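Local coordinates for protein PT26-6P (Thermococcus sp., PDB 2WB7) that is of unknown function but is encoded by a euryarchaeal mobile genetic element and combines two immunoglobulin-like domains with a helical domain, at residues Phe39-Gly43 with Thr214-His220; Ala66-Gln70 with Tyr294-Ala298; Ala130-Leu134 with Thr158-Phe163; Tyr152-Trp156 with Trp374-Glu378. One frame throughout, in Å; residues are numbered along the deposited sequence.

Contact 1. Residues Phe39-Gly43 with Thr214-His220; sequences FVEYG and TTTAWGH
Gly43 and Thr214 bring the two backbones closest, their CA atoms 4.4 Å apart, near the end of strand 39-44, where it meets the loop 214-220. Beside them a single weak main-chain bond joins the segments: Thr215 N gives its hydrogen to Tyr42 O over 3.5 Å. Tyr42 and Gly43 both face Ile55 of strand 52-62, a classic beta bulge. From that bulge the Tyr42 ring stacks on His220 in an offset arrangement, with centroids 4.0 Å apart and planes 7° from parallel; His220 ND1 lies over the ring face toward its rim. The imidazole is steadied within its own 3-10 turn, since His220 ND1 also donates to Ala217 O at 2.8 Å, in the carbonyl plane and on a lone pair, though the bond is bent, the oxygen tilted from the imidazole plane. That oxygen takes the His220 backbone N-H as well. Tyr42 OH is anchored by Pro58 O. Thr214 splits its branches: OG1, placed between backbone N and carbonyl carbon (chi1 56°), bonds to Glu164 and Ile165, while CG2 packs on Tyr42 CB. Ala217 CB comes obliquely to Tyr42 CD2 (4.0 Å), and Val40 CG1 obliquely to the imidazole, 4.2 Å from His220 NE2.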
loop_
_atom_site.group_PDB
_atom_site.type_symbol
_atom_site.label_atom_id
_atom_site.label_comp_id
_atom_site.label_asym_id
_atom_site.label_seq_id
_atom_site.Cartn_x
_atom_site.Cartn_y
_atom_site.Cartn_z
ATOM N N PHE A 39 -20.325 -3.775 -5.506
ATOM C CA PHE A 39 -20.695 -5.138 -5.188
ATOM C C PHE A 39 -20.928 -5.991 -6.429
ATOM O O PHE A 39 -21.438 -5.528 -7.439
ATOM C CB PHE A 39 -21.917 -5.157 -4.286
ATOM C CG PHE A 39 -21.590 -5.021 -2.835
ATOM C CD1 PHE A 39 -20.963 -6.053 -2.157
ATOM C CD2 PHE A 39 -21.911 -3.860 -2.141
ATOM C CE1 PHE A 39 -20.658 -5.932 -0.818
ATOM C CE2 PHE A 39 -21.609 -3.732 -0.805
ATOM C CZ PHE A 39 -20.981 -4.770 -0.139
ATOM N N VAL A 40 -20.540 -7.248 -6.337
ATOM C CA VAL A 40 -20.708 -8.184 -7.418
ATOM C C VAL A 40 -21.219 -9.487 -6.823
ATOM O O VAL A 40 -20.864 -9.835 -5.699
ATOM C CB VAL A 40 -19.366 -8.418 -8.136
ATOM C CG1 VAL A 40 -19.429 -9.655 -9.027
ATOM C CG2 VAL A 40 -19.014 -7.195 -8.948
ATOM N N GLU A 41 -22.069 -10.201 -7.548
ATOM C CA GLU A 41 -22.489 -11.493 -7.050
ATOM C C GLU A 41 -21.273 -12.406 -7.029
ATOM O O GLU A 41 -20.487 -12.433 -7.976
ATOM C CB GLU A 41 -23.601 -12.082 -7.907
ATOM C CG GLU A 41 -24.627 -12.864 -7.096
ATOM C CD GLU A 41 -25.438 -13.819 -7.957
ATOM O OE1 GLU A 41 -26.542 -14.246 -7.530
ATOM O OE2 GLU A 41 -24.962 -14.135 -9.069
ATOM N N TYR A 42 -21.101 -13.119 -5.923
ATOM C CA TYR A 42 -20.024 -14.082 -5.802
ATOM C C TYR A 42 -20.578 -15.449 -6.130
ATOM O O TYR A 42 -19.836 -16.352 -6.494
ATOM C CB TYR A 42 -19.443 -14.083 -4.388
ATOM C CG TYR A 42 -18.403 -13.010 -4.132
ATOM C CD1 TYR A 42 -18.354 -11.848 -4.903
ATOM C CD2 TYR A 42 -17.483 -13.148 -3.104
ATOM C CE1 TYR A 42 -17.399 -10.854 -4.656
ATOM C CE2 TYR A 42 -16.533 -12.164 -2.850
ATOM C CZ TYR A 42 -16.492 -11.033 -3.629
ATOM O OH TYR A 42 -15.548 -10.084 -3.351
ATOM N N GLY A 43 -21.892 -15.595 -5.987
ATOM C CA GLY A 43 -22.580 -16.819 -6.385
ATOM C C GLY A 43 -23.948 -16.962 -5.753
ATOM O O GLY A 43 -24.371 -16.106 -4.979
ATOM N N THR A 214 -20.008 -20.031 -3.215
ATOM C CA THR A 214 -19.482 -19.186 -4.276
ATOM C C THR A 214 -18.543 -19.976 -5.171
ATOM O O THR A 214 -18.211 -21.123 -4.873
ATOM C CB THR A 214 -18.767 -17.942 -3.712
ATOM O OG1 THR A 214 -17.726 -18.349 -2.816
ATOM C CG2 THR A 214 -19.756 -17.070 -2.949
ATOM N N THR A 215 -18.116 -19.361 -6.267
ATOM C CA THR A 215 -17.191 -20.025 -7.173
ATOM C C THR A 215 -16.048 -19.094 -7.548
ATOM O O THR A 215 -16.270 -18.054 -8.157
ATOM C CB THR A 215 -17.912 -20.485 -8.462
ATOM O OG1 THR A 215 -19.257 -20.881 -8.148
ATOM C CG2 THR A 215 -17.165 -21.654 -9.103
ATOM N N THR A 216 -14.825 -19.457 -7.181
ATOM C CA THR A 216 -13.691 -18.583 -7.462
ATOM C C THR A 216 -13.886 -17.219 -6.782
ATOM O O THR A 216 -13.536 -16.170 -7.329
ATOM C CB THR A 216 -13.495 -18.418 -8.992
ATOM O OG1 THR A 216 -13.644 -19.699 -9.612
ATOM C CG2 THR A 216 -12.119 -17.850 -9.324
ATOM N N ALA A 217 -14.444 -17.242 -5.578
ATOM C CA ALA A 217 -14.574 -16.022 -4.788
ATOM C C ALA A 217 -13.236 -15.299 -4.727
ATOM O O ALA A 217 -13.163 -14.098 -4.982
ATOM C CB ALA A 217 -15.064 -16.343 -3.383
ATOM N N TRP A 218 -12.192 -16.049 -4.377
ATOM C CA TRP A 218 -10.846 -15.515 -4.210
ATOM C C TRP A 218 -10.380 -14.752 -5.436
ATOM O O TRP A 218 -9.450 -13.967 -5.349
ATOM C CB TRP A 218 -9.843 -16.626 -3.895
ATOM C CG TRP A 218 -9.837 -17.733 -4.901
ATOM C CD1 TRP A 218 -10.520 -18.921 -4.823
ATOM C CD2 TRP A 218 -9.112 -17.767 -6.141
ATOM N NE1 TRP A 218 -10.268 -19.684 -5.940
ATOM C CE2 TRP A 218 -9.405 -19.003 -6.762
ATOM C CE3 TRP A 218 -8.236 -16.880 -6.782
ATOM C CZ2 TRP A 218 -8.858 -19.371 -7.996
ATOM C CZ3 TRP A 218 -7.695 -17.244 -8.007
ATOM C CH2 TRP A 218 -8.011 -18.477 -8.604
ATOM N N GLY A 219 -11.047 -14.945 -6.567
ATOM C CA GLY A 219 -10.671 -14.231 -7.776
ATOM C C GLY A 219 -10.970 -12.746 -7.761
ATOM O O GLY A 219 -10.832 -12.063 -8.779
ATOM N N HIS A 220 -11.395 -12.229 -6.616
ATOM C CA HIS A 220 -11.689 -10.798 -6.516
ATOM C C HIS A 220 -10.580 -10.095 -5.768
ATOM O O HIS A 220 -10.622 -8.881 -5.582
ATOM C CB HIS A 220 -13.030 -10.545 -5.822
ATOM C CG HIS A 220 -14.206 -11.088 -6.571
ATOM N ND1 HIS A 220 -14.874 -12.229 -6.183
ATOM C CD2 HIS A 220 -14.827 -10.650 -7.694
ATOM C CE1 HIS A 220 -15.853 -12.474 -7.038
ATOM N NE2 HIS A 220 -15.847 -11.529 -7.962
#

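Contact 2. Residues Ala66-Gln70 with Tyr294-Ala298; sequences AFPVQ and YFQPA
Pro68 lies across the backbone of Tyr294 and Phe295, and around it the two segments come together entirely through packing; the touching parts, 66-70 and 294-297, differ by 30° in end-to-end direction. The CA atoms of Pro68 and Phe295 are 5.0 Å apart. The pyrrolidine works with its whole outer edge: CG rests on the carbonyl oxygen of Tyr294 and Pro68 CB is 3.5 Å from Phe295 O, while Pro68 CD lies 4.1 Å from Tyr294 CE2, the tyrosine side chain crossing the proline at about a right angle.

The two aromatics divide the space by their first torsions. Tyr294 sends CG opposite its own backbone N (chi1 171°), which places the ring with Ala66 O at its edge, in plane, 3.4 Å from Tyr294 CE2. Phe295, with CG opposite the carbonyl carbon instead (chi1 -65°), turns its ring to the methyl of Ala66, CE2 4.1 Å from Ala66 CB. The rings also pack on each other, Tyr294 CD2 standing over the centre of one Phe295 face. Phe67 holds CG between its backbone N and carbonyl carbon; its ring leads away from the loop, and its CB meets Tyr294 OH at 3.9 Å. The extended Gln70 and Pro297 approach from opposite directions, Gln70 CD 3.6 Å from Pro297 CG; a cis peptide precedes that proline.

The loop 294-298 belongs to the second immunoglobulin-like domain and is applied to strand 66-75 of the first. Phe295 also touches Val127 on strand 120-129, Tyr294 reaches Pro58 on strand 52-62, and Phe39 of strand 39-44 packs on Pro68 and Pro297.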
loop_
_atom_site.group_PDB
_atom_site.type_symbol
_atom_site.label_atom_id
_atom_site.label_comp_id
_atom_site.label_asym_id
_atom_site.label_seq_id
_atom_site.Cartn_x
_atom_site.Cartn_y
_atom_site.Cartn_z
ATOM N N ALA A 66 -10.373 -7.615 5.210
ATOM C CA ALA A 66 -11.677 -8.120 5.553
ATOM C C ALA A 66 -12.645 -7.374 4.641
ATOM O O ALA A 66 -12.332 -6.285 4.171
ATOM C CB ALA A 66 -11.965 -7.834 7.010
ATOM N N PHE A 67 -13.805 -7.947 4.360
ATOM C CA PHE A 67 -14.687 -7.319 3.381
ATOM C C PHE A 67 -16.131 -7.610 3.687
ATOM O O PHE A 67 -16.444 -8.650 4.257
ATOM C CB PHE A 67 -14.341 -7.806 1.976
ATOM C CG PHE A 67 -14.276 -9.293 1.862
ATOM C CD1 PHE A 67 -15.411 -10.032 1.583
ATOM C CD2 PHE A 67 -13.084 -9.957 2.048
ATOM C CE1 PHE A 67 -15.349 -11.417 1.481
ATOM C CE2 PHE A 67 -13.010 -11.334 1.950
ATOM C CZ PHE A 67 -14.143 -12.066 1.669
ATOM N N PRO A 68 -17.022 -6.693 3.298
ATOM C CA PRO A 68 -18.417 -6.908 3.612
ATOM C C PRO A 68 -18.975 -7.955 2.672
ATOM O O PRO A 68 -18.662 -7.954 1.482
ATOM C CB PRO A 68 -19.059 -5.539 3.335
ATOM C CG PRO A 68 -18.099 -4.784 2.475
ATOM C CD PRO A 68 -16.840 -5.618 2.310
ATOM N N VAL A 69 -19.784 -8.854 3.210
ATOM C CA VAL A 69 -20.479 -9.824 2.393
ATOM C C VAL A 69 -21.957 -9.620 2.593
ATOM O O VAL A 69 -22.431 -9.562 3.728
ATOM C CB VAL A 69 -20.136 -11.271 2.787
ATOM C CG1 VAL A 69 -21.061 -12.250 2.059
ATOM C CG2 VAL A 69 -18.689 -11.573 2.481
ATOM N N GLN A 70 -22.680 -9.495 1.487
ATOM C CA GLN A 70 -24.131 -9.433 1.530
ATOM C C GLN A 70 -24.750 -10.746 1.069
ATOM O O GLN A 70 -24.347 -11.332 0.059
ATOM C CB GLN A 70 -24.647 -8.275 0.683
ATOM C CG GLN A 70 -24.918 -7.032 1.490
ATOM C CD GLN A 70 -25.275 -5.847 0.626
ATOM O OE1 GLN A 70 -24.422 -5.298 -0.060
ATOM N NE2 GLN A 70 -26.537 -5.436 0.668
ATOM N N TYR A 294 -15.956 1.283 3.406
ATOM C CA TYR A 294 -15.618 0.187 2.538
ATOM C C TYR A 294 -16.466 -0.996 2.939
ATOM O O TYR A 294 -16.666 -1.912 2.151
ATOM C CB TYR A 294 -14.147 -0.171 2.668
ATOM C CG TYR A 294 -13.789 -1.432 1.945
ATOM C CD1 TYR A 294 -13.765 -1.473 0.559
ATOM C CD2 TYR A 294 -13.489 -2.593 2.645
ATOM C CE1 TYR A 294 -13.445 -2.635 -0.115
ATOM C CE2 TYR A 294 -13.169 -3.761 1.979
ATOM C CZ TYR A 294 -13.149 -3.770 0.599
ATOM O OH TYR A 294 -12.826 -4.915 -0.076
ATOM N N PHE A 295 -16.968 -0.964 4.168
ATOM C CA PHE A 295 -17.786 -2.052 4.702
ATOM C C PHE A 295 -19.281 -1.790 4.552
ATOM O O PHE A 295 -20.092 -2.636 4.904
ATOM C CB PHE A 295 -17.466 -2.285 6.173
ATOM C CG PHE A 295 -16.064 -2.771 6.425
ATOM C CD1 PHE A 295 -15.054 -1.888 6.791
ATOM C CD2 PHE A 295 -15.758 -4.111 6.308
ATOM C CE1 PHE A 295 -13.760 -2.337 7.021
ATOM C CE2 PHE A 295 -14.466 -4.570 6.546
ATOM C CZ PHE A 295 -13.468 -3.681 6.901
ATOM N N GLN A 296 -19.642 -0.610 4.048
ATOM C CA GLN A 296 -21.028 -0.305 3.697
ATOM C C GLN A 296 -21.629 -1.518 3.006
ATOM O O GLN A 296 -20.997 -2.066 2.117
ATOM C CB GLN A 296 -21.057 0.871 2.716
ATOM C CG GLN A 296 -20.941 2.241 3.353
ATOM C CD GLN A 296 -21.894 2.377 4.529
ATOM O OE1 GLN A 296 -21.560 2.019 5.665
ATOM N NE2 GLN A 296 -23.097 2.883 4.260
ATOM N N PRO A 297 -22.855 -1.937 3.380
ATOM C CA PRO A 297 -23.804 -1.391 4.355
ATOM C C PRO A 297 -23.463 -1.767 5.788
ATOM O O PRO A 297 -24.052 -1.226 6.720
ATOM C CB PRO A 297 -25.137 -2.040 3.965
ATOM C CG PRO A 297 -24.852 -2.981 2.843
ATOM C CD PRO A 297 -23.388 -3.125 2.696
ATOM N N ALA A 298 -22.542 -2.703 5.981
ATOM C CA ALA A 298 -22.059 -2.979 7.332
ATOM C C ALA A 298 -21.345 -1.739 7.866
ATOM O O ALA A 298 -20.946 -0.844 7.089
ATOM C CB ALA A 298 -21.122 -4.190 7.342
#

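Contact 3. Residues Ala130-Leu134 with Thr158-Phe163; sequences APDPL and TSTTHF
Ala130 meets Phe163 with its methyl group over one face of the phenyl ring, a CH-pi contact in which Ala130 CB stands 3.9 Å from the Phe163 centroid and 30° off the ring normal. The ring turns its face to that methyl because Phe163 holds CG between its backbone N and carbonyl carbon (chi1 72°). Next along the chain, Pro131 touches two residues. Its CD lies 3.9 Å from Phe163 CB, and its CB and CG pack against Thr161, with CG 3.6 Å from the CG2 methyl and CB 3.5 Å from OG1. The CA atoms of Pro131 and Thr161 are 5.8 Å apart, and the two segments run in nearly opposite directions, 158° apart end to end. Pro133 adds a lighter touch, sliding past Thr158 with CG 4.1 Å from the CG2 methyl. Leu134 closes the series by reaching toward Thr158 tip to tip, its CD1 3.5 Å from OG1.

The segments are the entry to and exit from the helical excursion 135-157 that links strand 120-129 to strand 163-178, so the contact brings its two ends together. At the helix exit the Thr158 hydroxyl oxygen, already bonded to Lys154 O, is what the leucine methyl packs on. With prolines, methyls and one ring supplying most of the touching atoms, the association rests mainly on apolar contact, with threonine hydroxyls touched by carbon; polar ties lie outside it.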
loop_
_atom_site.group_PDB
_atom_site.type_symbol
_atom_site.label_atom_id
_atom_site.label_comp_id
_atom_site.label_asym_id
_atom_site.label_seq_id
_atom_site.Cartn_x
_atom_site.Cartn_y
_atom_site.Cartn_z
ATOM N N ALA A 130 -10.381 -13.929 4.111
ATOM C CA ALA A 130 -9.675 -15.135 3.694
ATOM C C ALA A 130 -8.639 -15.604 4.724
ATOM O O ALA A 130 -8.395 -14.920 5.728
ATOM C CB ALA A 130 -9.010 -14.897 2.356
ATOM N N PRO A 131 -8.022 -16.780 4.489
ATOM C CA PRO A 131 -6.916 -17.228 5.341
ATOM C C PRO A 131 -5.746 -16.221 5.346
ATOM O O PRO A 131 -5.415 -15.637 4.303
ATOM C CB PRO A 131 -6.488 -18.556 4.692
ATOM C CG PRO A 131 -7.692 -19.036 3.978
ATOM C CD PRO A 131 -8.355 -17.783 3.461
ATOM N N ASP A 132 -5.133 -16.035 6.512
ATOM C CA ASP A 132 -4.110 -15.017 6.695
ATOM C C ASP A 132 -2.924 -15.554 7.494
ATOM O O ASP A 132 -2.930 -15.510 8.722
ATOM C CB ASP A 132 -4.727 -13.829 7.431
ATOM C CG ASP A 132 -3.870 -12.582 7.372
ATOM O OD1 ASP A 132 -2.669 -12.675 7.046
ATOM O OD2 ASP A 132 -4.409 -11.503 7.650
ATOM N N PRO A 133 -1.887 -16.025 6.791
ATOM C CA PRO A 133 -0.695 -16.631 7.368
ATOM C C PRO A 133 0.182 -15.673 8.184
ATOM O O PRO A 133 0.742 -16.083 9.208
ATOM C CB PRO A 133 0.082 -17.117 6.145
ATOM C CG PRO A 133 -0.814 -16.943 4.975
ATOM C CD PRO A 133 -1.790 -15.889 5.333
ATOM N N LEU A 134 0.288 -14.414 7.756
ATOM C CA LEU A 134 1.182 -13.447 8.399
ATOM C C LEU A 134 0.635 -12.723 9.654
ATOM O O LEU A 134 1.413 -12.184 10.455
ATOM C CB LEU A 134 1.649 -12.420 7.366
ATOM C CG LEU A 134 2.574 -13.006 6.311
ATOM C CD1 LEU A 134 3.264 -11.911 5.504
ATOM C CD2 LEU A 134 3.600 -13.908 6.995
ATOM N N THR A 158 4.523 -13.304 0.606
ATOM C CA THR A 158 3.413 -14.171 0.907
ATOM C C THR A 158 2.235 -13.824 0.015
ATOM O O THR A 158 1.945 -12.655 -0.225
ATOM C CB THR A 158 2.998 -14.046 2.351
ATOM O OG1 THR A 158 4.116 -14.364 3.188
ATOM C CG2 THR A 158 1.879 -14.996 2.632
ATOM N N SER A 159 1.554 -14.848 -0.483
ATOM C CA SER A 159 0.422 -14.646 -1.377
ATOM C C SER A 159 -0.889 -14.849 -0.661
ATOM O O SER A 159 -0.950 -15.474 0.397
ATOM C CB SER A 159 0.476 -15.619 -2.548
ATOM O OG SER A 159 1.602 -15.352 -3.350
ATOM N N THR A 160 -1.944 -14.330 -1.274
ATOM C CA THR A 160 -3.298 -14.521 -0.784
ATOM C C THR A 160 -3.756 -15.963 -1.027
ATOM O O THR A 160 -3.461 -16.550 -2.066
ATOM C CB THR A 160 -4.264 -13.512 -1.429
ATOM O OG1 THR A 160 -4.110 -13.532 -2.856
ATOM C CG2 THR A 160 -3.965 -12.110 -0.920
ATOM N N THR A 161 -4.456 -16.523 -0.043
ATOM C CA THR A 161 -4.918 -17.909 -0.082
ATOM C C THR A 161 -6.224 -18.063 -0.861
ATOM O O THR A 161 -7.042 -17.141 -0.898
ATOM C CB THR A 161 -5.176 -18.434 1.334
ATOM O OG1 THR A 161 -4.035 -18.174 2.181
ATOM C CG2 THR A 161 -5.490 -19.928 1.288
ATOM N N HIS A 162 -6.415 -19.229 -1.478
ATOM C CA HIS A 162 -7.675 -19.570 -2.158
ATOM C C HIS A 162 -8.750 -19.943 -1.138
ATOM O O HIS A 162 -8.467 -20.658 -0.184
ATOM C CB HIS A 162 -7.470 -20.751 -3.114
ATOM C CG HIS A 162 -6.927 -20.363 -4.454
ATOM N ND1 HIS A 162 -6.493 -21.287 -5.380
ATOM C CD2 HIS A 162 -6.739 -19.146 -5.019
ATOM C CE1 HIS A 162 -6.079 -20.657 -6.466
ATOM N NE2 HIS A 162 -6.223 -19.356 -6.276
ATOM N N PHE A 163 -9.978 -19.475 -1.344
ATOM C CA PHE A 163 -11.074 -19.741 -0.407
ATOM C C PHE A 163 -12.427 -19.588 -1.112
ATOM O O PHE A 163 -12.492 -19.086 -2.237
ATOM C CB PHE A 163 -11.024 -18.753 0.762
ATOM C CG PHE A 163 -11.443 -17.361 0.377
ATOM C CD1 PHE A 163 -12.737 -16.913 0.625
ATOM C CD2 PHE A 163 -10.553 -16.510 -0.268
ATOM C CE1 PHE A 163 -13.132 -15.633 0.249
ATOM C CE2 PHE A 163 -10.944 -15.237 -0.648
ATOM C CZ PHE A 163 -12.235 -14.798 -0.386
#

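Contact 4. Residues Tyr152-Trp156 with Trp374-Glu378; sequences YDKIW and WLAAE
Trp374 opens the contact from the strand, its CH2 corner lying 4.4 Å from the CG2 methyl of Ile155. Two residues on, Ala376 points its CB toward the helix and takes two neighbours: Ile155 CG2 at 4.0 Å and Trp156 CH2 at 4.2 Å. Ile155 presents that methyl because CG2 stands opposite its backbone N. Helix 152-156 and strand 374-378 run almost perpendicular, their axes 10.5 Å apart and at 104°. This is a helix laid against a sheet: helix 149-157, within the first immunoglobulin-like domain, packs against part of one face of the eight-stranded antiparallel sheet of the second, where alternate residues of strand 370-379 turn toward it. Glu378, the last of these, extends fully (CG opposite N, chi1 167°) and accepts a hydrogen bond from Tyr152. Tyr152 OH to Glu378 OE1 is modelled at 2.5 Å, very short, and the exact value is doubtful at this resolution. OE1 lies at the edge of the Tyr152 ring, whose plane is turned 61° from the carboxylate. The same oxygen comes obliquely to Trp156, 3.5 Å from Trp156 CZ2; the Trp156 indole also receives Lys258 in a cation-pi contact. The other carboxylate oxygen is bonded by His354.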
loop_
_atom_site.group_PDB
_atom_site.type_symbol
_atom_site.label_atom_id
_atom_site.label_comp_id
_atom_site.label_asym_id
_atom_site.label_seq_id
_atom_site.Cartn_x
_atom_site.Cartn_y
_atom_site.Cartn_z
ATOM N N TYR A 152 10.717 -9.930 7.170
ATOM C CA TYR A 152 10.627 -8.767 6.320
ATOM C C TYR A 152 10.371 -9.172 4.882
ATOM O O TYR A 152 9.486 -8.625 4.231
ATOM C CB TYR A 152 11.913 -7.959 6.412
ATOM C CG TYR A 152 11.943 -6.857 5.407
ATOM C CD1 TYR A 152 11.486 -5.583 5.737
ATOM C CD2 TYR A 152 12.390 -7.091 4.106
ATOM C CE1 TYR A 152 11.490 -4.566 4.801
ATOM C CE2 TYR A 152 12.395 -6.083 3.164
ATOM C CZ TYR A 152 11.943 -4.832 3.517
ATOM O OH TYR A 152 11.951 -3.841 2.576
ATOM N N ASP A 153 11.153 -10.126 4.384
ATOM C CA ASP A 153 10.985 -10.631 3.030
ATOM C C ASP A 153 9.632 -11.293 2.940
ATOM O O ASP A 153 8.921 -11.175 1.950
ATOM C CB ASP A 153 12.032 -11.700 2.713
ATOM C CG ASP A 153 13.457 -11.170 2.748
ATOM O OD1 ASP A 153 13.656 -9.974 2.416
ATOM O OD2 ASP A 153 14.378 -11.961 3.078
ATOM N N LYS A 154 9.290 -12.009 3.999
ATOM C CA LYS A 154 8.073 -12.787 4.020
ATOM C C LYS A 154 6.875 -11.889 3.789
ATOM O O LYS A 154 5.924 -12.257 3.098
ATOM C CB LYS A 154 7.948 -13.503 5.355
ATOM C CG LYS A 154 6.996 -14.647 5.314
ATOM C CD LYS A 154 6.962 -15.365 6.645
ATOM C CE LYS A 154 5.979 -16.527 6.591
ATOM N NZ LYS A 154 5.857 -17.138 7.946
ATOM N N ILE A 155 6.927 -10.693 4.358
ATOM C CA ILE A 155 5.829 -9.740 4.195
ATOM C C ILE A 155 5.499 -9.508 2.727
ATOM O O ILE A 155 4.337 -9.538 2.338
ATOM C CB ILE A 155 6.142 -8.404 4.872
ATOM C CG1 ILE A 155 6.160 -8.598 6.390
ATOM C CG2 ILE A 155 5.128 -7.374 4.468
ATOM C CD1 ILE A 155 6.757 -7.469 7.150
ATOM N N TRP A 156 6.526 -9.288 1.910
ATOM C CA TRP A 156 6.318 -8.923 0.512
ATOM C C TRP A 156 6.175 -10.121 -0.405
ATOM O O TRP A 156 5.869 -9.950 -1.583
ATOM C CB TRP A 156 7.452 -8.021 0.017
ATOM C CG TRP A 156 7.770 -6.973 1.004
ATOM C CD1 TRP A 156 8.914 -6.843 1.739
ATOM C CD2 TRP A 156 6.901 -5.918 1.423
ATOM N NE1 TRP A 156 8.812 -5.762 2.582
ATOM C CE2 TRP A 156 7.585 -5.177 2.404
ATOM C CE3 TRP A 156 5.609 -5.527 1.061
ATOM C CZ2 TRP A 156 7.024 -4.071 3.022
ATOM C CZ3 TRP A 156 5.052 -4.434 1.681
ATOM C CH2 TRP A 156 5.758 -3.719 2.652
ATOM N N TRP A 374 -4.107 -6.501 9.577
ATOM C CA TRP A 374 -2.816 -5.863 9.667
ATOM C C TRP A 374 -2.487 -5.148 8.372
ATOM O O TRP A 374 -2.989 -5.508 7.301
ATOM C CB TRP A 374 -1.728 -6.892 9.985
ATOM C CG TRP A 374 -1.512 -7.906 8.903
ATOM C CD1 TRP A 374 -2.172 -9.081 8.746
ATOM C CD2 TRP A 374 -0.577 -7.820 7.821
ATOM N NE1 TRP A 374 -1.694 -9.745 7.643
ATOM C CE2 TRP A 374 -0.719 -8.991 7.056
ATOM C CE3 TRP A 374 0.362 -6.861 7.422
ATOM C CZ2 TRP A 374 0.039 -9.236 5.919
ATOM C CZ3 TRP A 374 1.121 -7.110 6.286
ATOM C CH2 TRP A 374 0.954 -8.288 5.553
ATOM N N LEU A 375 -1.647 -4.122 8.484
ATOM C CA LEU A 375 -1.110 -3.430 7.317
ATOM C C LEU A 375 0.390 -3.191 7.483
ATOM O O LEU A 375 0.886 -2.905 8.591
ATOM C CB LEU A 375 -1.820 -2.102 7.080
ATOM C CG LEU A 375 -1.446 -1.386 5.775
ATOM C CD1 LEU A 375 -2.057 -2.072 4.595
ATOM C CD2 LEU A 375 -1.932 0.047 5.811
ATOM N N ALA A 376 1.111 -3.338 6.380
ATOM C CA ALA A 376 2.518 -2.996 6.347
ATOM C C ALA A 376 2.685 -2.014 5.208
ATOM O O ALA A 376 2.124 -2.209 4.128
ATOM C CB ALA A 376 3.377 -4.241 6.122
ATOM N N ALA A 377 3.428 -0.949 5.453
ATOM C CA ALA A 377 3.633 0.056 4.426
ATOM C C ALA A 377 5.053 0.530 4.558
ATOM O O ALA A 377 5.476 0.961 5.637
ATOM C CB ALA A 377 2.668 1.223 4.602
ATOM N N GLU A 378 5.803 0.424 3.469
ATOM C CA GLU A 378 7.197 0.822 3.486
ATOM C C GLU A 378 7.427 2.013 2.551
ATOM O O GLU A 378 7.266 1.897 1.337
ATOM C CB GLU A 378 8.099 -0.359 3.131
ATOM C CG GLU A 378 9.517 0.050 2.817
ATOM C CD GLU A 378 10.451 -1.124 2.554
ATOM O OE1 GLU A 378 10.004 -2.286 2.637
ATOM O OE2 GLU A 378 11.644 -0.875 2.272
#

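How the contacts relate
Contacts 1, 2 and 3 form a touching trio, and contact 4 joins it through contact 3. Phe39 of contact 1 packs against contact 2, its CE2 3.3 Å from Gln70 OE1. Contact 1 reaches contact 3 through Trp218, stacked on His162, and contact 2 reaches it where Phe67 CZ meets Phe163 CZ at 3.9 Å. Between contacts 3 and 4, a probable hydrogen bond of 3.1 Å runs from Trp374 NE1 to Asp132 OD1, beside Leu134 CD1 packed on Ile155. Contact 4 is separate from contact 1, about 15 Å between nearest atoms. Contacts 2 and 4 both join the two immunoglobulin-like domains, with centres about 24 Å apart.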